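Local atomic coordinates of erythropoietin (Homo sapiens, PDB entry 1EER), a protein that acts as a hormone that binds and dimerises its receptor, activating JAK2 and thereby controlling red-cell proliferation and differentiation. Residues Gln59-Trp64 with Ser120-Ala125; Tyr49-Met54 with Leu153-Gly158; Asp43-Phe48 with Pro129-Thr134; Gln65-Leu70 with Ser104-Leu109. The protein carries 5 engineered substitutions. All blocks are in the same frame, centred on the assembly; numbering follows the deposited sequence.

How the interactions relate
Three of the four contacts lean on the helical bundle from different depths. Interaction 4 lies about 6 Å from the chain centre (centre to centre) and is almost wholly apolar, one leucine methyl joining helices 56-82 and 91-111. Interaction 1 uses the same helix 56-82 nearer the periphery, where V61 meets a loop bearing two engineered residues. Interaction 2 is also buried, but indole packing replaces leucine-to-leucine contact, and a water takes the ring nitrogen. Interaction 3 differs most: a partly buried salt bridge between two loop regions, beside another protein chain. V46 and F48 of interaction 3 pack on L155 of interaction 2, whereas interactions 3 and 4 do not touch.

Interaction 1: Gln59-Trp64 with Ser120-Ala125; sequences QAVEVW and SNSDAA. Engineered in segment 120-125: N121 (natural residue Pro), S122 (natural residue Pro).
V61 meets the loop through both of its methyls, one nearest S122 and the other nearest N121. CG1 lies anti to the backbone N (chi1 178°), which leaves CG2 anti to the carbonyl carbon and spreads the fork toward the loop. V61 CG1 ends 3.1 Å from OG of S122, a close methyl-to-hydroxyl approach and not a hydrogen bond. That same OG is 3.7 Å from V61 CG2, so the oxygen faces both methyls but lies nearer the first. V61 CG2 in turn packs against CB of N121 at 3.5 Å, and it is this methylene, not the amide, that does the touching. Both loop residues are engineered replacements of prolines. The S122 hydroxyl finds a polar partner in OE1 of Q65, one turn further along the helix, through a weak hydrogen bond. The closest backbone approach, 6.8 Å from CA of V61 to CA of N121, sets the loop alongside the helix. Helix 56-82 thus carries the loop that follows helix 114-120 on one flank, while A60 and V63 reach Y156 of helix 138-161 and W64 packs on helices 91-111 and 114-120.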
loop_
_atom_site.group_PDB
_atom_site.type_symbol
_atom_site.label_atom_id
_atom_site.label_comp_id
_atom_site.label_asym_id
_atom_site.label_seq_id
_atom_site.Cartn_x
_atom_site.Cartn_y
_atom_site.Cartn_z
ATOM N N GLN A 59 -9.756 18.625 9.364
ATOM C CA GLN A 59 -9.376 17.352 8.765
ATOM C C GLN A 59 -8.769 16.526 9.915
ATOM O O GLN A 59 -9.064 15.343 10.077
ATOM C CB GLN A 59 -8.344 17.572 7.657
ATOM C CG GLN A 59 -8.789 18.511 6.542
ATOM C CD GLN A 59 -7.751 18.629 5.430
ATOM O OE1 GLN A 59 -6.684 18.021 5.496
ATOM N NE2 GLN A 59 -8.062 19.417 4.406
ATOM N N ALA A 60 -7.929 17.180 10.717
ATOM C CA ALA A 60 -7.288 16.553 11.866
ATOM C C ALA A 60 -8.344 15.967 12.805
ATOM O O ALA A 60 -8.266 14.800 13.193
ATOM C CB ALA A 60 -6.440 17.579 12.605
ATOM N N VAL A 61 -9.333 16.781 13.164
ATOM C CA VAL A 61 -10.412 16.343 14.049
ATOM C C VAL A 61 -11.057 15.061 13.533
ATOM O O VAL A 61 -11.135 14.052 14.241
ATOM C CB VAL A 61 -11.517 17.427 14.171
ATOM C CG1 VAL A 61 -12.660 16.920 15.057
ATOM C CG2 VAL A 61 -10.926 18.708 14.737
ATOM N N GLU A 62 -11.519 15.106 12.289
ATOM C CA GLU A 62 -12.155 13.947 11.679
ATOM C C GLU A 62 -11.309 12.676 11.719
ATOM O O GLU A 62 -11.772 11.634 12.179
ATOM C CB GLU A 62 -12.515 14.253 10.222
ATOM C CG GLU A 62 -13.903 14.820 10.036
ATOM C CD GLU A 62 -14.251 15.017 8.575
ATOM O OE1 GLU A 62 -14.054 14.069 7.788
ATOM O OE2 GLU A 62 -14.716 16.118 8.218
ATOM N N VAL A 63 -10.077 12.760 11.229
ATOM C CA VAL A 63 -9.192 11.592 11.177
ATOM C C VAL A 63 -8.791 11.017 12.544
ATOM O O VAL A 63 -8.893 9.811 12.775
ATOM C CB VAL A 63 -7.911 11.916 10.352
ATOM C CG1 VAL A 63 -6.915 10.750 10.410
ATOM C CG2 VAL A 63 -8.301 12.198 8.908
ATOM N N TRP A 64 -8.340 11.883 13.439
ATOM C CA TRP A 64 -7.922 11.446 14.757
ATOM C C TRP A 64 -9.056 10.778 15.527
ATOM O O TRP A 64 -8.898 9.679 16.053
ATOM C CB TRP A 64 -7.372 12.629 15.553
ATOM C CG TRP A 64 -6.897 12.213 16.888
ATOM C CD1 TRP A 64 -7.518 12.429 18.082
ATOM C CD2 TRP A 64 -5.737 11.434 17.170
ATOM N NE1 TRP A 64 -6.817 11.824 19.096
ATOM C CE2 TRP A 64 -5.717 11.205 18.563
ATOM C CE3 TRP A 64 -4.711 10.902 16.383
ATOM C CZ2 TRP A 64 -4.706 10.465 19.186
ATOM C CZ3 TRP A 64 -3.707 10.166 17.002
ATOM C CH2 TRP A 64 -3.715 9.956 18.391
ATOM N N SER A 120 -7.818 20.738 20.041
ATOM C CA SER A 120 -8.021 22.180 20.097
ATOM C C SER A 120 -9.133 22.629 19.151
ATOM O O SER A 120 -10.008 23.402 19.531
ATOM C CB SER A 120 -6.718 22.894 19.748
ATOM O OG SER A 120 -5.729 22.626 20.728
ATOM N N ASN A 121 -9.093 22.139 17.916
ATOM C CA ASN A 121 -10.098 22.484 16.914
ATOM C C ASN A 121 -11.454 21.952 17.366
ATOM O O ASN A 121 -12.494 22.305 16.805
ATOM C CB ASN A 121 -9.728 21.864 15.560
ATOM C CG ASN A 121 -9.517 22.906 14.468
ATOM O OD1 ASN A 121 -8.871 23.932 14.679
ATOM N ND2 ASN A 121 -10.065 22.639 13.288
ATOM N N SER A 122 -11.429 21.107 18.393
ATOM C CA SER A 122 -12.636 20.493 18.934
ATOM C C SER A 122 -12.870 20.857 20.390
ATOM O O SER A 122 -13.538 20.111 21.103
ATOM C CB SER A 122 -12.536 18.968 18.830
ATOM O OG SER A 122 -13.152 18.484 17.649
ATOM N N ASP A 123 -12.341 21.992 20.838
ATOM C CA ASP A 123 -12.504 22.379 22.243
ATOM C C ASP A 123 -13.724 23.246 22.560
ATOM O O ASP A 123 -13.857 23.740 23.684
ATOM C CB ASP A 123 -11.236 23.070 22.757
ATOM C CG ASP A 123 -10.920 24.348 22.011
ATOM O OD1 ASP A 123 -11.796 24.846 21.273
ATOM O OD2 ASP A 123 -9.791 24.855 22.164
ATOM N N ALA A 124 -14.608 23.425 21.575
ATOM C CA ALA A 124 -15.827 24.214 21.750
ATOM C C ALA A 124 -17.029 23.297 21.571
ATOM O O ALA A 124 -16.972 22.336 20.809
ATOM C CB ALA A 124 -15.877 25.345 20.737
ATOM N N ALA A 125 -18.111 23.580 22.289
ATOM C CA ALA A 125 -19.316 22.763 22.190
ATOM C C ALA A 125 -19.789 22.737 20.740
ATOM O O ALA A 125 -19.598 23.706 20.011
ATOM C CB ALA A 125 -20.414 23.335 23.094
#

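Interaction 2: Tyr49-Met54 with Leu153-Gly158; sequences YAWKRM and LKLYTG
W51 and L155 meet with a leucine methyl over one face of the indole. CD1 of L155 stands 4.1 Å from the centroid of the W51 five-membered ring and 18° off its normal, a CH-pi contact. A second touch comes from CB of L155, 3.7 Å from CZ2 of W51 and close to NE1 and CE2 as well. With CG anti to the backbone N (chi1 176°), the ring of W51 reaches from the short helix across to helix 138-161. At its edge, near the ring plane, the backbone N of Y156 comes within 3.9 Å of W51 CZ2, and CB of Y156 is 4.5 Å from the same atom. In the four-helix cytokine fold to which the family belongs, this docks the short helix 48-51, within the connection leading to helix 56-82, onto the last long helix. The indole nitrogen is not left to apolar atoms alone, since W51 NE1 donates to a water at 3.0 Å. That water is also 3.2 Å from the backbone O of L155, a less certain link because it has more acceptors nearby than protons. V46 touches both W51 and L155, and an aromatic side chain of another protein chain packs on L155.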
loop_
_atom_site.group_PDB
_atom_site.type_symbol
_atom_site.label_atom_id
_atom_site.label_comp_id
_atom_site.label_asym_id
_atom_site.label_seq_id
_atom_site.Cartn_x
_atom_site.Cartn_y
_atom_site.Cartn_z
ATOM N N TYR A 49 -15.609 18.161 -2.504
ATOM C CA TYR A 49 -16.004 19.557 -2.628
ATOM C C TYR A 49 -16.005 20.205 -1.239
ATOM O O TYR A 49 -15.421 21.274 -1.036
ATOM C CB TYR A 49 -17.400 19.677 -3.257
ATOM C CG TYR A 49 -17.873 21.108 -3.321
ATOM C CD1 TYR A 49 -17.298 22.006 -4.213
ATOM C CD2 TYR A 49 -18.834 21.590 -2.435
ATOM C CE1 TYR A 49 -17.654 23.354 -4.223
ATOM C CE2 TYR A 49 -19.202 22.942 -2.435
ATOM C CZ TYR A 49 -18.599 23.820 -3.335
ATOM O OH TYR A 49 -18.913 25.165 -3.332
ATOM N N ALA A 50 -16.659 19.557 -0.281
ATOM C CA ALA A 50 -16.711 20.083 1.076
ATOM C C ALA A 50 -15.368 19.919 1.796
ATOM O O ALA A 50 -14.934 20.805 2.534
ATOM C CB ALA A 50 -17.800 19.382 1.853
ATOM N N TRP A 51 -14.715 18.782 1.566
ATOM C CA TRP A 51 -13.438 18.477 2.195
ATOM C C TRP A 51 -12.361 19.549 1.985
ATOM O O TRP A 51 -11.729 19.999 2.944
ATOM C CB TRP A 51 -12.933 17.112 1.705
ATOM C CG TRP A 51 -11.562 16.731 2.218
ATOM C CD1 TRP A 51 -10.367 16.963 1.595
ATOM C CD2 TRP A 51 -11.247 16.039 3.445
ATOM N NE1 TRP A 51 -9.331 16.462 2.350
ATOM C CE2 TRP A 51 -9.837 15.889 3.490
ATOM C CE3 TRP A 51 -12.015 15.532 4.506
ATOM C CZ2 TRP A 51 -9.171 15.248 4.562
ATOM C CZ3 TRP A 51 -11.352 14.891 5.579
ATOM C CH2 TRP A 51 -9.942 14.760 5.590
ATOM N N LYS A 52 -12.155 19.970 0.743
ATOM C CA LYS A 52 -11.136 20.974 0.459
ATOM C C LYS A 52 -11.533 22.399 0.858
ATOM O O LYS A 52 -10.737 23.328 0.817
ATOM C CB LYS A 52 -10.820 20.922 -1.037
ATOM C CG LYS A 52 -11.899 21.602 -1.884
ATOM C CD LYS A 52 -11.550 21.609 -3.372
ATOM C CE LYS A 52 -10.771 20.360 -3.799
ATOM N NZ LYS A 52 -10.970 20.119 -5.226
ATOM N N ARG A 53 -12.785 22.586 1.268
ATOM C CA ARG A 53 -13.253 23.905 1.665
ATOM C C ARG A 53 -13.277 24.123 3.170
ATOM O O ARG A 53 -13.311 25.266 3.635
ATOM C CB ARG A 53 -14.656 24.147 1.116
ATOM C CG ARG A 53 -14.753 24.065 -0.387
ATOM C CD ARG A 53 -16.021 24.725 -0.877
ATOM N NE ARG A 53 -17.023 24.877 0.177
ATOM C CZ ARG A 53 -17.742 25.982 0.367
ATOM N NH1 ARG A 53 -17.568 27.033 -0.422
ATOM N NH2 ARG A 53 -18.639 26.035 1.342
ATOM N N MET A 54 -13.262 23.040 3.940
ATOM C CA MET A 54 -13.305 23.183 5.389
ATOM C C MET A 54 -11.953 23.514 6.005
ATOM O O MET A 54 -10.907 23.178 5.449
ATOM C CB MET A 54 -13.879 21.920 6.041
ATOM C CG MET A 54 -13.197 20.625 5.669
ATOM S SD MET A 54 -13.714 19.286 6.764
ATOM C CE MET A 54 -14.726 18.309 5.671
ATOM N N LEU A 153 -7.862 9.498 5.924
ATOM C CA LEU A 153 -6.584 9.382 6.623
ATOM C C LEU A 153 -5.475 9.749 5.640
ATOM O O LEU A 153 -4.652 10.631 5.909
ATOM C CB LEU A 153 -6.361 7.962 7.142
ATOM C CG LEU A 153 -5.195 7.882 8.134
ATOM C CD1 LEU A 153 -5.507 6.858 9.200
ATOM C CD2 LEU A 153 -3.915 7.522 7.405
ATOM N N LYS A 154 -5.468 9.081 4.493
ATOM C CA LYS A 154 -4.467 9.358 3.474
ATOM C C LYS A 154 -4.541 10.821 3.072
ATOM O O LYS A 154 -3.513 11.493 2.982
ATOM C CB LYS A 154 -4.678 8.462 2.244
ATOM C CG LYS A 154 -3.669 8.686 1.129
ATOM C CD LYS A 154 -2.224 8.735 1.646
ATOM C CE LYS A 154 -1.229 8.187 0.614
ATOM N NZ LYS A 154 0.135 8.778 0.731
ATOM N N LEU A 155 -5.760 11.316 2.846
ATOM C CA LEU A 155 -5.960 12.708 2.451
ATOM C C LEU A 155 -5.391 13.679 3.477
ATOM O O LEU A 155 -4.667 14.614 3.126
ATOM C CB LEU A 155 -7.449 13.002 2.242
ATOM C CG LEU A 155 -8.074 12.456 0.950
ATOM C CD1 LEU A 155 -9.553 12.823 0.913
ATOM C CD2 LEU A 155 -7.348 13.003 -0.276
ATOM N N TYR A 156 -5.726 13.464 4.743
ATOM C CA TYR A 156 -5.224 14.328 5.796
ATOM C C TYR A 156 -3.685 14.270 5.834
ATOM O O TYR A 156 -3.008 15.305 5.839
ATOM C CB TYR A 156 -5.796 13.896 7.149
ATOM C CG TYR A 156 -5.034 14.492 8.304
ATOM C CD1 TYR A 156 -5.071 15.864 8.541
ATOM C CD2 TYR A 156 -4.213 13.705 9.110
ATOM C CE1 TYR A 156 -4.307 16.445 9.539
ATOM C CE2 TYR A 156 -3.443 14.282 10.114
ATOM C CZ TYR A 156 -3.495 15.654 10.317
ATOM O OH TYR A 156 -2.729 16.256 11.284
ATOM N N THR A 157 -3.138 13.055 5.853
ATOM C CA THR A 157 -1.690 12.867 5.902
ATOM C C THR A 157 -0.958 13.535 4.734
ATOM O O THR A 157 0.118 14.097 4.913
ATOM C CB THR A 157 -1.328 11.375 5.911
ATOM O OG1 THR A 157 -1.728 10.786 7.157
ATOM C CG2 THR A 157 0.160 11.202 5.743
ATOM N N GLY A 158 -1.543 13.468 3.542
ATOM C CA GLY A 158 -0.926 14.077 2.378
ATOM C C GLY A 158 -0.749 15.575 2.525
ATOM O O GLY A 158 0.323 16.113 2.252
HETATM O O HOH W 1 -6.385 17.186 2.134
#

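Interaction 3: Asp43-Phe48 with Pro129-Thr134; sequences DTKVNF and PLRTIT
D43 holds its CG anti to the backbone N (chi1 -177°), and the R131 chain folds at its second torsion (chi2 -31°), which together bring carboxylate and guanidinium into contact. R131 approaches side-on: NE and NH2 both donate to OD2 of D43, each at 3.2 Å. This oxygen lies in the guanidinium plane, but both nitrogens reach it from above the same face of the carboxylate, the two planes being 62° apart. The other carboxylate oxygen, D43 OD1, accepts the backbone N of K45 at 2.9 Å, closing an Asx turn that fixes the rotation of the acid. CD1 of I133 packs 3.5 Å from CB of D43 and lies over one face of the R131 guanidinium, toward its rim. K45, extended beyond CG, runs in from the opposite direction to R131 and joins the salt-bridge network, its NZ a long 3.9 Å from OD2 of D43. The stronger partner of K45 NZ is an acidic side chain of another protein chain, and the backbone of that chain accepts a hydrogen bond from R131 NH1. The network pins the loop after strand 34-41 to the residues leading into strand 133-137; those two strands form the small antiparallel sheet of this four-helix cytokine, with I133 bonded through its backbone to V41.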
loop_
_atom_site.group_PDB
_atom_site.type_symbol
_atom_site.label_atom_id
_atom_site.label_comp_id
_atom_site.label_asym_id
_atom_site.label_seq_id
_atom_site.Cartn_x
_atom_site.Cartn_y
_atom_site.Cartn_z
ATOM N N ASP A 43 -17.454 7.233 10.056
ATOM C CA ASP A 43 -17.981 7.457 8.723
ATOM C C ASP A 43 -16.738 7.621 7.876
ATOM O O ASP A 43 -15.829 8.350 8.263
ATOM C CB ASP A 43 -18.807 8.742 8.667
ATOM C CG ASP A 43 -19.430 8.974 7.299
ATOM O OD1 ASP A 43 -19.004 8.326 6.319
ATOM O OD2 ASP A 43 -20.352 9.804 7.201
ATOM N N THR A 44 -16.678 6.943 6.734
ATOM C CA THR A 44 -15.493 7.056 5.891
ATOM C C THR A 44 -15.674 7.884 4.620
ATOM O O THR A 44 -14.708 8.127 3.891
ATOM C CB THR A 44 -14.950 5.667 5.499
ATOM O OG1 THR A 44 -15.814 5.069 4.528
ATOM C CG2 THR A 44 -14.863 4.771 6.723
ATOM N N LYS A 45 -16.892 8.337 4.352
ATOM C CA LYS A 45 -17.103 9.110 3.138
ATOM C C LYS A 45 -16.415 10.465 3.166
ATOM O O LYS A 45 -16.302 11.116 4.208
ATOM C CB LYS A 45 -18.597 9.289 2.859
ATOM C CG LYS A 45 -19.334 10.235 3.798
ATOM C CD LYS A 45 -20.855 10.245 3.532
ATOM C CE LYS A 45 -21.289 11.256 4.599
ATOM N NZ LYS A 45 -22.710 11.578 4.705
ATOM N N VAL A 46 -15.924 10.874 2.006
ATOM C CA VAL A 46 -15.269 12.166 1.870
ATOM C C VAL A 46 -15.876 12.899 0.673
ATOM O O VAL A 46 -15.837 12.406 -0.458
ATOM C CB VAL A 46 -13.730 12.019 1.653
ATOM C CG1 VAL A 46 -13.141 13.335 1.153
ATOM C CG2 VAL A 46 -13.051 11.608 2.953
ATOM N N ASN A 47 -16.470 14.057 0.932
ATOM C CA ASN A 47 -17.040 14.861 -0.141
ATOM C C ASN A 47 -15.897 15.818 -0.469
ATOM O O ASN A 47 -15.621 16.754 0.288
ATOM C CB ASN A 47 -18.275 15.616 0.362
ATOM C CG ASN A 47 -19.003 16.354 -0.747
ATOM O OD1 ASN A 47 -18.708 17.516 -1.026
ATOM N ND2 ASN A 47 -19.958 15.683 -1.382
ATOM N N PHE A 48 -15.214 15.555 -1.582
ATOM C CA PHE A 48 -14.068 16.360 -1.988
ATOM C C PHE A 48 -14.373 17.837 -2.122
ATOM O O PHE A 48 -13.499 18.676 -1.876
ATOM C CB PHE A 48 -13.471 15.818 -3.288
ATOM C CG PHE A 48 -12.478 14.721 -3.071
ATOM C CD1 PHE A 48 -11.211 15.005 -2.565
ATOM C CD2 PHE A 48 -12.819 13.398 -3.327
ATOM C CE1 PHE A 48 -10.298 13.982 -2.313
ATOM C CE2 PHE A 48 -11.914 12.364 -3.078
ATOM C CZ PHE A 48 -10.651 12.655 -2.569
ATOM N N PRO A 129 -23.451 14.202 17.694
ATOM C CA PRO A 129 -22.830 13.419 16.625
ATOM C C PRO A 129 -23.719 13.418 15.390
ATOM O O PRO A 129 -23.265 13.712 14.285
ATOM C CB PRO A 129 -22.691 12.032 17.241
ATOM C CG PRO A 129 -22.523 12.296 18.703
ATOM C CD PRO A 129 -23.246 13.588 19.018
ATOM N N LEU A 130 -24.995 13.113 15.600
ATOM C CA LEU A 130 -25.958 13.065 14.509
ATOM C C LEU A 130 -25.379 12.275 13.332
ATOM O O LEU A 130 -24.957 12.853 12.326
ATOM C CB LEU A 130 -26.316 14.483 14.063
ATOM C CG LEU A 130 -26.677 15.462 15.183
ATOM C CD1 LEU A 130 -26.509 16.895 14.689
ATOM C CD2 LEU A 130 -28.103 15.206 15.652
ATOM N N ARG A 131 -25.359 10.952 13.477
ATOM C CA ARG A 131 -24.839 10.060 12.449
ATOM C C ARG A 131 -24.957 8.610 12.917
ATOM O O ARG A 131 -25.957 7.943 12.658
ATOM C CB ARG A 131 -23.367 10.391 12.151
ATOM C CG ARG A 131 -23.025 10.574 10.669
ATOM C CD ARG A 131 -23.910 9.717 9.768
ATOM N NE ARG A 131 -23.273 9.413 8.490
ATOM C CZ ARG A 131 -23.864 8.753 7.497
ATOM N NH1 ARG A 131 -25.115 8.327 7.636
ATOM N NH2 ARG A 131 -23.206 8.521 6.367
ATOM N N THR A 132 -23.925 8.139 13.611
ATOM C CA THR A 132 -23.858 6.773 14.137
ATOM C C THR A 132 -24.032 5.663 13.101
ATOM O O THR A 132 -25.145 5.207 12.809
ATOM C CB THR A 132 -24.868 6.564 15.288
ATOM O OG1 THR A 132 -24.364 7.199 16.471
ATOM C CG2 THR A 132 -25.060 5.082 15.576
ATOM N N ILE A 133 -22.900 5.241 12.552
ATOM C CA ILE A 133 -22.849 4.181 11.563
ATOM C C ILE A 133 -22.374 2.945 12.308
ATOM O O ILE A 133 -21.592 3.047 13.254
ATOM C CB ILE A 133 -21.829 4.518 10.443
ATOM C CG1 ILE A 133 -22.283 5.758 9.684
ATOM C CG2 ILE A 133 -21.677 3.343 9.493
ATOM C CD1 ILE A 133 -21.298 6.227 8.658
ATOM N N THR A 134 -22.845 1.778 11.893
ATOM C CA THR A 134 -22.430 0.549 12.544
ATOM C C THR A 134 -22.264 -0.569 11.534
ATOM O O THR A 134 -22.629 -0.437 10.366
ATOM C CB THR A 134 -23.457 0.078 13.603
ATOM O OG1 THR A 134 -24.663 -0.321 12.946
ATOM C CG2 THR A 134 -23.761 1.182 14.601
#

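Interaction 4: Gln65-Leu70 with Ser104-Leu109; sequences QGLALL and SLTTLL
L67 and T106 mark the closest backbone approach, 7.4 Å between their CA atoms, where helices 65-70 and 104-109 run nearly antiparallel (159°) with axes 10.7 Å apart. A single methyl carries the contact: CD2 of L67 meets three residues spread over one turn of the facing helix. L67 CD2 meets CD2 of L109 tip to tip at 3.4 Å, closer than usual for two methyl carbons. The same L67 CD2 is 3.9 Å from OG1 of T106, a contact of carbon on hydroxyl. That hydroxyl is bonded to the backbone O of L102 within its own helix, so its polar need is met there. L67 CD2 also comes 4.4 Å from CB of L105, completing the trio. With CG of L67 anti to the backbone N (chi1 -163°), the branch projects across the gap between the helices. No hydrogen bond joins the two segments. The other L67 methyl, CD1, packs on L153 of helix 138-161, and F148 of that helix also touches the L67 side chain, while L105 leans on L12 and Y15 of helix 9-25 and L109 on V63 and W64; the pair therefore sits where helices 56-82 and 91-111 face each other inside the four-helix bundle.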
loop_
_atom_site.group_PDB
_atom_site.type_symbol
_atom_site.label_atom_id
_atom_site.label_comp_id
_atom_site.label_asym_id
_atom_site.label_seq_id
_atom_site.Cartn_x
_atom_site.Cartn_y
_atom_site.Cartn_z
ATOM N N GLN A 65 -10.205 11.433 15.598
ATOM C CA GLN A 65 -11.317 10.842 16.314
ATOM C C GLN A 65 -11.835 9.616 15.580
ATOM O O GLN A 65 -12.115 8.594 16.203
ATOM C CB GLN A 65 -12.430 11.855 16.478
ATOM C CG GLN A 65 -12.067 12.957 17.413
ATOM C CD GLN A 65 -13.165 13.970 17.531
ATOM O OE1 GLN A 65 -12.921 15.135 17.828
ATOM N NE2 GLN A 65 -14.392 13.535 17.294
ATOM N N GLY A 66 -11.953 9.712 14.257
ATOM C CA GLY A 66 -12.436 8.578 13.494
ATOM C C GLY A 66 -11.585 7.344 13.703
ATOM O O GLY A 66 -12.101 6.233 13.847
ATOM N N LEU A 67 -10.268 7.543 13.713
ATOM C CA LEU A 67 -9.306 6.456 13.912
ATOM C C LEU A 67 -9.464 5.833 15.294
ATOM O O LEU A 67 -9.345 4.616 15.450
ATOM C CB LEU A 67 -7.883 6.987 13.756
ATOM C CG LEU A 67 -6.770 5.965 13.532
ATOM C CD1 LEU A 67 -6.914 5.340 12.147
ATOM C CD2 LEU A 67 -5.420 6.659 13.696
ATOM N N ALA A 68 -9.725 6.680 16.290
ATOM C CA ALA A 68 -9.923 6.220 17.661
ATOM C C ALA A 68 -11.129 5.288 17.733
ATOM O O ALA A 68 -11.064 4.221 18.337
ATOM C CB ALA A 68 -10.124 7.414 18.580
ATOM N N LEU A 69 -12.232 5.692 17.108
ATOM C CA LEU A 69 -13.456 4.897 17.098
ATOM C C LEU A 69 -13.188 3.585 16.382
ATOM O O LEU A 69 -13.649 2.522 16.807
ATOM C CB LEU A 69 -14.567 5.695 16.397
ATOM C CG LEU A 69 -15.872 5.088 15.869
ATOM C CD1 LEU A 69 -16.419 4.051 16.815
ATOM C CD2 LEU A 69 -16.879 6.212 15.681
ATOM N N LEU A 70 -12.424 3.679 15.294
ATOM C CA LEU A 70 -12.039 2.529 14.481
ATOM C C LEU A 70 -11.253 1.521 15.320
ATOM O O LEU A 70 -11.511 0.316 15.273
ATOM C CB LEU A 70 -11.180 2.993 13.294
ATOM C CG LEU A 70 -11.552 2.549 11.867
ATOM C CD1 LEU A 70 -10.376 2.797 10.934
ATOM C CD2 LEU A 70 -11.937 1.077 11.832
ATOM N N SER A 104 -0.027 1.385 15.321
ATOM C CA SER A 104 1.104 2.095 14.743
ATOM C C SER A 104 0.653 3.419 14.131
ATOM O O SER A 104 1.279 4.463 14.342
ATOM C CB SER A 104 1.773 1.223 13.685
ATOM O OG SER A 104 2.271 0.030 14.268
ATOM N N LEU A 105 -0.448 3.377 13.389
ATOM C CA LEU A 105 -0.977 4.575 12.752
ATOM C C LEU A 105 -1.325 5.638 13.784
ATOM O O LEU A 105 -1.076 6.824 13.564
ATOM C CB LEU A 105 -2.207 4.218 11.907
ATOM C CG LEU A 105 -1.873 3.319 10.711
ATOM C CD1 LEU A 105 -3.148 2.740 10.117
ATOM C CD2 LEU A 105 -1.102 4.133 9.673
ATOM N N THR A 106 -1.900 5.217 14.910
ATOM C CA THR A 106 -2.256 6.152 15.980
ATOM C C THR A 106 -1.025 6.903 16.494
ATOM O O THR A 106 -1.069 8.117 16.721
ATOM C CB THR A 106 -2.880 5.433 17.188
ATOM O OG1 THR A 106 -4.076 4.756 16.785
ATOM C CG2 THR A 106 -3.198 6.437 18.283
ATOM N N THR A 107 0.069 6.171 16.692
ATOM C CA THR A 107 1.299 6.768 17.180
ATOM C C THR A 107 1.847 7.671 16.086
ATOM O O THR A 107 2.278 8.790 16.347
ATOM C CB THR A 107 2.351 5.682 17.530
ATOM O OG1 THR A 107 1.872 4.874 18.615
ATOM C CG2 THR A 107 3.668 6.325 17.939
ATOM N N LEU A 108 1.802 7.176 14.853
ATOM C CA LEU A 108 2.285 7.912 13.687
ATOM C C LEU A 108 1.554 9.249 13.476
ATOM O O LEU A 108 2.187 10.275 13.189
ATOM C CB LEU A 108 2.144 7.033 12.439
ATOM C CG LEU A 108 3.417 6.549 11.726
ATOM C CD1 LEU A 108 4.590 6.450 12.698
ATOM C CD2 LEU A 108 3.134 5.206 11.075
ATOM N N LEU A 109 0.231 9.232 13.626
ATOM C CA LEU A 109 -0.596 10.426 13.446
ATOM C C LEU A 109 -0.317 11.511 14.471
ATOM O O LEU A 109 -0.238 12.696 14.140
ATOM C CB LEU A 109 -2.074 10.060 13.533
ATOM C CG LEU A 109 -2.928 10.383 12.322
ATOM C CD1 LEU A 109 -2.117 10.179 11.051
ATOM C CD2 LEU A 109 -4.147 9.486 12.337
#